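Local coordinates for protein succinylglutamate desuccinylase/aspartoacylase (Ruegeria sp. TM1040, PDB 3NA6) that probably acts as a metal-dependent hydrolase of the succinylglutamate desuccinylase/aspartoacylase family, cleaving an amide bond in N-acylated amino acids, at residues G21-P26 / D128-T133. Residues are numbered along the deposited sequence; the frame is centred on the assembly and turned at random.
Sequences GFLKLP and DYFQRT
L23, its CG turned anti to the carbonyl carbon (chi1 -57°), and Y129, its CG anti to the backbone N (chi1 -174°), reach out from strand and helix and meet. CD1 of L23 lies 3.8 Å from CE2 of Y129, obliquely to the ring, and also comes within 4.2 Å of CE1 of F130. Leucine's fork suits this place: while CD1 meets both rings, CD2 lies against the outer end of Y129, 3.9 Å from CE2. Strand 17-26 runs beside 8-9, the outermost strand of the mixed sheet within this chain, and helix 122-134 packs on it; helices against such a sheet are consistent with the zinc-exopeptidase-like fold expected of this family. L25 rests on V122 and I126 of that helix. An alanine in place of L23 would lose both methyls and would probably leave the Y129 and F130 rings without their shared apolar partner on the strand. Y129 is long enough to reach the strand, one face covered by T133 CB, 3.7 Å above the plane and offset toward the rim; F130, an apolar ring, also meets F91, planes at about 45°. One turn apart, R132 and D128 form a side-on salt bridge, NE to OD1 at 2.9 Å and NH2 to OD2 at 3.0 Å, and N5 also bonds to OD2.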
loop_
_atom_site.group_PDB
_atom_site.type_symbol
_atom_site.label_atom_id
_atom_site.label_comp_id
_atom_site.label_asym_id
_atom_site.label_seq_id
_atom_site.Cartn_x
_atom_site.Cartn_y
_atom_site.Cartn_z
ATOM N N GLY A 21 -24.166 24.054 6.221
ATOM C CA GLY A 21 -22.943 23.980 6.983
ATOM C C GLY A 21 -22.461 22.567 7.150
ATOM O O GLY A 21 -22.569 21.769 6.218
ATOM N N PHE A 22 -21.903 22.282 8.334
ATOM C CA PHE A 22 -21.229 21.021 8.602
ATOM C C PHE A 22 -21.466 20.522 10.006
ATOM O O PHE A 22 -21.659 21.298 10.912
ATOM C CB PHE A 22 -19.715 21.148 8.386
ATOM C CG PHE A 22 -19.360 21.792 7.075
ATOM C CD1 PHE A 22 -19.304 21.038 5.906
ATOM C CD2 PHE A 22 -19.179 23.164 6.994
ATOM C CE1 PHE A 22 -19.050 21.642 4.689
ATOM C CE2 PHE A 22 -18.930 23.764 5.770
ATOM C CZ PHE A 22 -18.859 22.988 4.629
ATOM N N LEU A 23 -21.463 19.200 10.159
ATOM C CA LEU A 23 -21.257 18.582 11.444
ATOM C C LEU A 23 -19.740 18.380 11.608
ATOM O O LEU A 23 -19.113 17.582 10.894
ATOM C CB LEU A 23 -21.983 17.231 11.487
ATOM C CG LEU A 23 -23.494 17.298 11.205
ATOM C CD1 LEU A 23 -24.117 15.926 11.320
ATOM C CD2 LEU A 23 -24.190 18.269 12.125
ATOM N N LYS A 24 -19.145 19.138 12.502
ATOM C CA LYS A 24 -17.724 19.020 12.781
ATOM C C LYS A 24 -17.441 17.921 13.790
ATOM O O LYS A 24 -17.800 18.010 14.974
ATOM C CB LYS A 24 -17.193 20.354 13.287
ATOM C CG LYS A 24 -15.671 20.474 13.407
ATOM C CD LYS A 24 -15.289 21.985 13.625
ATOM C CE LYS A 24 -14.429 22.218 14.857
ATOM N NZ LYS A 24 -14.789 21.543 16.154
ATOM N N LEU A 25 -16.813 16.866 13.306
ATOM C CA LEU A 25 -16.438 15.737 14.152
ATOM C C LEU A 25 -14.939 15.807 14.315
ATOM O O LEU A 25 -14.212 15.585 13.348
ATOM C CB LEU A 25 -16.868 14.449 13.453
ATOM C CG LEU A 25 -16.414 13.084 13.933
ATOM C CD1 LEU A 25 -16.659 12.981 15.402
ATOM C CD2 LEU A 25 -17.203 12.058 13.106
ATOM N N PRO A 26 -14.459 16.133 15.515
ATOM C CA PRO A 26 -13.023 16.126 15.710
ATOM C C PRO A 26 -12.381 14.798 15.355
ATOM O O PRO A 26 -12.880 13.762 15.716
ATOM C CB PRO A 26 -12.862 16.429 17.200
ATOM C CG PRO A 26 -14.129 17.122 17.595
ATOM C CD PRO A 26 -15.181 16.447 16.758
ATOM N N ASP A 128 -23.669 7.577 16.923
ATOM C CA ASP A 128 -24.101 8.075 18.221
ATOM C C ASP A 128 -24.769 9.458 18.137
ATOM O O ASP A 128 -25.715 9.746 18.865
ATOM C CB ASP A 128 -22.924 8.130 19.202
ATOM C CG ASP A 128 -23.324 8.698 20.534
ATOM O OD1 ASP A 128 -23.901 7.940 21.358
ATOM O OD2 ASP A 128 -23.108 9.906 20.723
ATOM N N TYR A 129 -24.258 10.314 17.270
ATOM C CA TYR A 129 -24.822 11.643 17.102
ATOM C C TYR A 129 -26.214 11.548 16.481
ATOM O O TYR A 129 -27.124 12.288 16.849
ATOM C CB TYR A 129 -23.897 12.531 16.249
ATOM C CG TYR A 129 -24.364 13.956 16.152
ATOM C CD1 TYR A 129 -24.231 14.832 17.225
ATOM C CD2 TYR A 129 -24.937 14.432 15.001
ATOM C CE1 TYR A 129 -24.676 16.128 17.126
ATOM C CE2 TYR A 129 -25.357 15.719 14.902
ATOM C CZ TYR A 129 -25.244 16.550 15.953
ATOM O OH TYR A 129 -25.689 17.831 15.822
ATOM N N PHE A 130 -26.370 10.662 15.503
ATOM C CA PHE A 130 -27.679 10.442 14.905
ATOM C C PHE A 130 -28.628 9.812 15.905
ATOM O O PHE A 130 -29.759 10.254 16.022
ATOM C CB PHE A 130 -27.576 9.651 13.583
ATOM C CG PHE A 130 -27.221 10.539 12.389
ATOM C CD1 PHE A 130 -25.974 11.170 12.333
ATOM C CD2 PHE A 130 -28.138 10.802 11.401
ATOM C CE1 PHE A 130 -25.653 11.999 11.324
ATOM C CE2 PHE A 130 -27.820 11.652 10.360
ATOM C CZ PHE A 130 -26.575 12.237 10.313
ATOM N N GLN A 131 -28.171 8.789 16.625
ATOM C CA GLN A 131 -29.004 8.094 17.620
ATOM C C GLN A 131 -29.539 9.020 18.716
ATOM O O GLN A 131 -30.728 9.002 19.012
ATOM C CB GLN A 131 -28.184 7.001 18.298
ATOM C CG GLN A 131 -28.931 6.152 19.349
ATOM C CD GLN A 131 -29.894 5.142 18.739
ATOM O OE1 GLN A 131 -29.581 4.486 17.745
ATOM N NE2 GLN A 131 -31.083 5.024 19.334
ATOM N N ARG A 132 -28.661 9.830 19.303
ATOM C CA ARG A 132 -29.009 10.603 20.506
ATOM C C ARG A 132 -29.307 12.077 20.266
ATOM O O ARG A 132 -29.940 12.705 21.106
ATOM C CB ARG A 132 -27.907 10.455 21.567
ATOM C CG ARG A 132 -27.803 9.002 22.092
ATOM C CD ARG A 132 -27.027 8.886 23.399
ATOM N NE ARG A 132 -25.665 9.364 23.192
ATOM C CZ ARG A 132 -25.017 10.244 23.945
ATOM N NH1 ARG A 132 -25.553 10.725 25.060
ATOM N NH2 ARG A 132 -23.798 10.610 23.594
ATOM N N THR A 133 -28.879 12.646 19.140
ATOM C CA THR A 133 -29.092 14.065 18.918
ATOM C C THR A 133 -30.050 14.319 17.774
ATOM O O THR A 133 -31.059 14.975 17.968
ATOM C CB THR A 133 -27.758 14.834 18.714
ATOM O OG1 THR A 133 -26.915 14.571 19.831
ATOM C CG2 THR A 133 -27.993 16.345 18.609
#